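Local coordinates for protein putative amidohydrolase (Unidentified, PDB 3MKV) that probably hydrolyses dipeptides that end in proline, as a zinc-dependent prolidase of the amidohydrolase superfamily, at residues Gly24-Leu28 against Val37-Ile42; Gly110-Lys116 against Leu129-Arg134. All coordinates share one frame; numbering follows the deposited sequence.

Contact 1: Gly24-Leu28 against Val37-Ile42; sequences GFEIL and VSDKPI
Val-37 lies against Ile-27 in a non-hydrogen-bonded antiparallel pair of the beta hairpin formed by strands 25-30 and 33-38, at one margin of a four-stranded sheet. The two side chains run alongside each other, Ile-27 CG2 to Val-37 CG2 at 3.8 Å, on the face where Ile-372 touches both. Ser-38 then makes the hydrogen-bonded pair with Glu-26. The bond from Glu-26 N to Ser-38 O is short and straight (2.7 Å, 167° at the hydrogen), whereas the return bond from Ser-38 N to Glu-26 O is longer, 3.2 Å, and more bent. At Asp-39 the strand pairing gives way to a loop: Asp-39 CB sits over one face of the Phe-25 ring, 4.3 Å from the centroid, and the carboxylate is stacked on the ring with the two planes 16° apart. The chain next curls round Glu-26 on the other face of the sheet. Pro-41 CA approaches OE2 of Glu-26, and Ile-42 places CD1 against Leu-28 CB at 3.9 Å. Extended beyond CG, the glutamate chain reaches the loop backbone, where Ile-42 N donates to Glu-26 OE2 over 3.1 Å, from the anti side and 31° out of the carboxylate plane.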
loop_
_atom_site.group_PDB
_atom_site.type_symbol
_atom_site.label_atom_id
_atom_site.label_comp_id
_atom_site.label_asym_id
_atom_site.label_seq_id
_atom_site.Cartn_x
_atom_site.Cartn_y
_atom_site.Cartn_z
ATOM N N GLY A 24 11.976 -62.096 30.732
ATOM C CA GLY A 24 13.342 -62.585 30.545
ATOM C C GLY A 24 14.178 -61.928 29.459
ATOM O O GLY A 24 15.150 -62.514 28.979
ATOM N N PHE A 25 13.822 -60.707 29.070
ATOM C CA PHE A 25 14.641 -59.956 28.117
ATOM C C PHE A 25 15.540 -58.927 28.786
ATOM O O PHE A 25 15.267 -58.448 29.889
ATOM C CB PHE A 25 13.773 -59.257 27.072
ATOM C CG PHE A 25 13.256 -60.175 26.009
ATOM C CD1 PHE A 25 13.983 -60.384 24.845
ATOM C CD2 PHE A 25 12.040 -60.830 26.171
ATOM C CE1 PHE A 25 13.512 -61.237 23.860
ATOM C CE2 PHE A 25 11.563 -61.681 25.196
ATOM C CZ PHE A 25 12.300 -61.888 24.036
ATOM N N GLU A 26 16.624 -58.593 28.100
ATOM C CA GLU A 26 17.473 -57.490 28.510
ATOM C C GLU A 26 17.622 -56.523 27.335
ATOM O O GLU A 26 17.616 -56.941 26.166
ATOM C CB GLU A 26 18.832 -58.007 28.984
ATOM C CG GLU A 26 18.758 -58.823 30.275
ATOM C CD GLU A 26 20.129 -59.130 30.860
ATOM O OE1 GLU A 26 20.192 -59.506 32.047
ATOM O OE2 GLU A 26 21.144 -58.995 30.139
ATOM N N ILE A 27 17.734 -55.231 27.637
ATOM C CA ILE A 27 17.817 -54.224 26.588
ATOM C C ILE A 27 19.099 -53.412 26.712
ATOM O O ILE A 27 19.433 -52.913 27.784
ATOM C CB ILE A 27 16.591 -53.286 26.614
ATOM C CG1 ILE A 27 15.317 -54.080 26.919
ATOM C CG2 ILE A 27 16.456 -52.553 25.289
ATOM C CD1 ILE A 27 14.172 -53.227 27.407
ATOM N N LEU A 28 19.826 -53.297 25.608
ATOM C CA LEU A 28 21.085 -52.568 25.602
ATOM C C LEU A 28 20.931 -51.227 24.895
ATOM O O LEU A 28 20.748 -51.170 23.682
ATOM C CB LEU A 28 22.177 -53.390 24.926
ATOM C CG LEU A 28 23.554 -52.726 24.827
ATOM C CD1 LEU A 28 24.186 -52.564 26.204
ATOM C CD2 LEU A 28 24.458 -53.530 23.911
ATOM N N VAL A 37 18.250 -56.412 22.072
ATOM C CA VAL A 37 17.063 -56.804 22.804
ATOM C C VAL A 37 16.963 -58.329 22.757
ATOM O O VAL A 37 16.335 -58.886 21.853
ATOM C CB VAL A 37 15.792 -56.175 22.180
ATOM C CG1 VAL A 37 14.548 -56.576 22.961
ATOM C CG2 VAL A 37 15.918 -54.657 22.111
ATOM N N SER A 38 17.594 -59.005 23.716
ATOM C CA SER A 38 17.571 -60.468 23.743
ATOM C C SER A 38 17.171 -61.017 25.100
ATOM O O SER A 38 17.122 -60.288 26.091
ATOM C CB SER A 38 18.930 -61.049 23.344
ATOM O OG SER A 38 19.818 -61.066 24.449
ATOM N N ASP A 39 16.883 -62.314 25.125
ATOM C CA ASP A 39 16.603 -63.029 26.365
ATOM C C ASP A 39 17.892 -63.652 26.890
ATOM O O ASP A 39 18.076 -63.810 28.097
ATOM C CB ASP A 39 15.540 -64.101 26.136
ATOM C CG ASP A 39 15.571 -64.657 24.724
ATOM O OD1 ASP A 39 14.517 -65.132 24.252
ATOM O OD2 ASP A 39 16.644 -64.609 24.081
ATOM N N LYS A 40 18.781 -63.998 25.964
ATOM C CA LYS A 40 20.140 -64.400 26.303
ATOM C C LYS A 40 20.910 -63.208 26.866
ATOM O O LYS A 40 21.419 -62.384 26.105
ATOM C CB LYS A 40 20.864 -64.921 25.059
ATOM C CG LYS A 40 20.668 -66.403 24.778
ATOM C CD LYS A 40 21.147 -67.248 25.951
ATOM C CE LYS A 40 21.815 -68.533 25.478
ATOM N NZ LYS A 40 21.015 -69.225 24.431
ATOM N N PRO A 41 20.996 -63.111 28.204
ATOM C CA PRO A 41 21.737 -62.033 28.837
ATOM C C PRO A 41 22.857 -61.506 27.944
ATOM O O PRO A 41 23.548 -62.286 27.288
ATOM C CB PRO A 41 22.296 -62.711 30.086
ATOM C CG PRO A 41 21.201 -63.703 30.468
ATOM C CD PRO A 41 20.409 -64.018 29.207
ATOM N N ILE A 42 23.024 -60.187 27.918
ATOM C CA ILE A 42 23.964 -59.545 26.998
ATOM C C ILE A 42 25.212 -59.006 27.685
ATOM O O ILE A 42 25.183 -58.637 28.859
ATOM C CB ILE A 42 23.292 -58.408 26.188
ATOM C CG1 ILE A 42 22.208 -57.725 27.026
ATOM C CG2 ILE A 42 22.692 -58.954 24.897
ATOM C CD1 ILE A 42 21.188 -56.964 26.203
#

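Contact 2: Gly110-Lys116 against Leu129-Arg134; sequences GAGYPFK and LFVSGR
The Phe-115 ring turns away from strand 128-131, and Gly-112 N of its own segment lies at the ring edge, in plane; toward the strand it is CB of Phe-115 that touches Leu-129 CD1, at 3.8 Å. The Phe-115 side chain also packs on Ala-90 and Met-94 of helix 83-99 and on Val-84 of a second subunit. The Phe-130 ring has Lys-116 NZ above one face, 5.3 Å from its centroid and 18° off the normal, a distance that allows at most a weak cation-pi attraction. Lys-116 has two conformers, and its placement is less certain for that reason. In the one described here the ammonium is held chiefly by oxygen atoms: it donates to Leu-129 O at 2.8 Å and forms a salt bridge with Asp-190, which also accepts from Val-131 N. Bends at chi3 and chi4 turn this lysine chain back to the strand carbonyl.

These contacts set helix 113-120 against the strand that follows it in a beta-alpha-beta unit of the amidohydrolase barrel, strands 102-107 and 128-131 being parallel neighbours. Gly-112 is the N-cap of the helix, and Val-131 fits beneath this start: its CB approaches Ala-111 O at 3.4 Å, while CG2 lies 3.9 Å from both Gly-112 C and Tyr-113 N. Further along, Ser-132 OG is tied to Asp-107 and Gln-191, with the side chain about 9 Å from a bound zinc ion. Gly-110 N donates to Gly-133 O over 2.7 Å, nearly straight at the hydrogen (165°) but tilted 27° from the carbonyl plane.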
loop_
_atom_site.group_PDB
_atom_site.type_symbol
_atom_site.label_atom_id
_atom_site.label_comp_id
_atom_site.label_asym_id
_atom_site.label_seq_id
_atom_site.Cartn_x
_atom_site.Cartn_y
_atom_site.Cartn_z
ATOM N N GLY A 110 0.108 -24.564 15.820
ATOM C CA GLY A 110 0.694 -23.611 16.743
ATOM C C GLY A 110 2.193 -23.745 16.741
ATOM O O GLY A 110 2.867 -23.155 15.901
ATOM N N ALA A 111 2.704 -24.549 17.672
ATOM C CA ALA A 111 4.136 -24.786 17.805
ATOM C C ALA A 111 4.808 -24.938 16.461
ATOM O O ALA A 111 4.382 -25.739 15.625
ATOM C CB ALA A 111 4.391 -26.012 18.642
ATOM N N GLY A 112 5.872 -24.170 16.260
ATOM C CA GLY A 112 6.644 -24.265 15.041
ATOM C C GLY A 112 8.024 -24.835 15.285
ATOM O O GLY A 112 8.366 -25.275 16.391
ATOM N N TYR A 113 8.825 -24.812 14.236
ATOM C CA TYR A 113 10.168 -25.369 14.267
ATOM C C TYR A 113 11.065 -24.831 15.400
ATOM O O TYR A 113 11.897 -25.563 15.917
ATOM C CB TYR A 113 10.806 -25.145 12.907
ATOM C CG TYR A 113 12.156 -25.763 12.715
ATOM C CD1 TYR A 113 12.285 -27.115 12.453
ATOM C CD2 TYR A 113 13.301 -24.983 12.747
ATOM C CE1 TYR A 113 13.532 -27.683 12.247
ATOM C CE2 TYR A 113 14.546 -25.536 12.556
ATOM C CZ TYR A 113 14.662 -26.888 12.300
ATOM O OH TYR A 113 15.910 -27.453 12.103
ATOM N N PRO A 114 10.920 -23.543 15.762
ATOM C CA PRO A 114 11.681 -22.988 16.887
ATOM C C PRO A 114 11.483 -23.771 18.185
ATOM O O PRO A 114 12.452 -24.000 18.917
ATOM C CB PRO A 114 11.128 -21.567 17.013
ATOM C CG PRO A 114 10.661 -21.234 15.624
ATOM C CD PRO A 114 10.068 -22.525 15.123
ATOM N N PHE A 115 10.251 -24.194 18.459
ATOM C CA PHE A 115 9.980 -25.116 19.566
ATOM C C PHE A 115 10.653 -26.471 19.346
ATOM O O PHE A 115 11.192 -27.089 20.269
ATOM C CB PHE A 115 8.475 -25.330 19.730
ATOM C CG PHE A 115 7.783 -24.224 20.470
ATOM C CD1 PHE A 115 8.013 -24.032 21.821
ATOM C CD2 PHE A 115 6.903 -23.381 19.817
ATOM C CE1 PHE A 115 7.375 -23.018 22.510
ATOM C CE2 PHE A 115 6.263 -22.374 20.494
ATOM C CZ PHE A 115 6.499 -22.191 21.849
ATOM N N LYS A 116 10.599 -26.949 18.115
ATOM C CA LYS A 116 11.238 -28.210 17.781
ATOM C C LYS A 116 12.736 -28.147 18.051
ATOM O O LYS A 116 13.309 -29.094 18.589
ATOM C CB LYS A 116 10.985 -28.581 16.318
ATOM C CG LYS A 116 11.748 -29.817 15.874
ATOM C CD LYS A 116 11.917 -29.863 14.365
ATOM C CE LYS A 116 10.677 -30.402 13.675
ATOM N NZ LYS A 116 10.478 -31.847 13.972
ATOM N N LEU A 129 9.257 -33.320 19.060
ATOM C CA LEU A 129 8.138 -32.579 18.460
ATOM C C LEU A 129 8.030 -32.774 16.963
ATOM O O LEU A 129 8.975 -32.523 16.225
ATOM C CB LEU A 129 8.254 -31.087 18.762
ATOM C CG LEU A 129 8.030 -30.561 20.183
ATOM C CD1 LEU A 129 8.004 -29.037 20.153
ATOM C CD2 LEU A 129 6.733 -31.085 20.773
ATOM N N PHE A 130 6.870 -33.227 16.515
ATOM C CA PHE A 130 6.546 -33.214 15.092
ATOM C C PHE A 130 5.495 -32.134 14.872
ATOM O O PHE A 130 4.312 -32.327 15.184
ATOM C CB PHE A 130 6.014 -34.568 14.638
ATOM C CG PHE A 130 7.086 -35.591 14.399
ATOM C CD1 PHE A 130 7.701 -36.237 15.464
ATOM C CD2 PHE A 130 7.470 -35.916 13.113
ATOM C CE1 PHE A 130 8.677 -37.182 15.250
ATOM C CE2 PHE A 130 8.458 -36.864 12.891
ATOM C CZ PHE A 130 9.062 -37.500 13.960
ATOM N N VAL A 131 5.934 -30.996 14.332
ATOM C CA VAL A 131 5.113 -29.791 14.296
ATOM C C VAL A 131 4.440 -29.522 12.943
ATOM O O VAL A 131 4.969 -29.856 11.877
ATOM C CB VAL A 131 5.945 -28.567 14.723
ATOM C CG1 VAL A 131 6.608 -28.827 16.092
ATOM C CG2 VAL A 131 6.993 -28.258 13.677
ATOM N N SER A 132 3.268 -28.902 13.015
ATOM C CA SER A 132 2.477 -28.557 11.846
ATOM C C SER A 132 2.674 -27.104 11.416
ATOM O O SER A 132 2.266 -26.724 10.323
ATOM C CB SER A 132 0.995 -28.764 12.153
ATOM O OG SER A 132 0.682 -30.136 12.290
ATOM N N GLY A 133 3.292 -26.299 12.278
ATOM C CA GLY A 133 3.268 -24.853 12.120
ATOM C C GLY A 133 1.858 -24.350 12.412
ATOM O O GLY A 133 1.206 -24.802 13.356
ATOM N N ARG A 134 1.373 -23.418 11.601
ATOM C CA ARG A 134 0.007 -22.938 11.761
ATOM C C ARG A 134 -0.978 -23.741 10.913
ATOM O O ARG A 134 -0.714 -24.036 9.751
ATOM C CB ARG A 134 -0.083 -21.460 11.403
ATOM C CG ARG A 134 0.481 -20.554 12.471
ATOM C CD ARG A 134 0.566 -19.129 11.955
ATOM N NE ARG A 134 1.643 -18.946 10.980
ATOM C CZ ARG A 134 1.688 -17.939 10.113
ATOM N NH1 ARG A 134 0.712 -17.047 10.090
ATOM N NH2 ARG A 134 2.700 -17.822 9.266
HETATM O O HOH W 1 2.611 -27.395 14.957
HETATM O O HOH W 2 11.862 -32.169 18.761
#

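Contact 1 closes before contact 2 opens, so the two follow in series along the chain. Their centres are 37 Å apart and their nearest atoms about 20 Å apart, without touching. They occupy different sheets: the strand residues of contact 1, 25-28 and 37-38, belong to the small mixed sheet of strands 5-9, 25-30, 33-38 and 48-51, whereas 129-134 continues from a strand of the larger sheet that includes 56-63 and 102-107. Contact 1 lies 31 Å from the centre of the chain, at the surface; contact 2 lies 12 Å from it, with one side chain about 9 Å from a bound zinc ion. The hairpin therefore belongs to a peripheral beta region, and the helix-strand packing to the metal-bearing barrel.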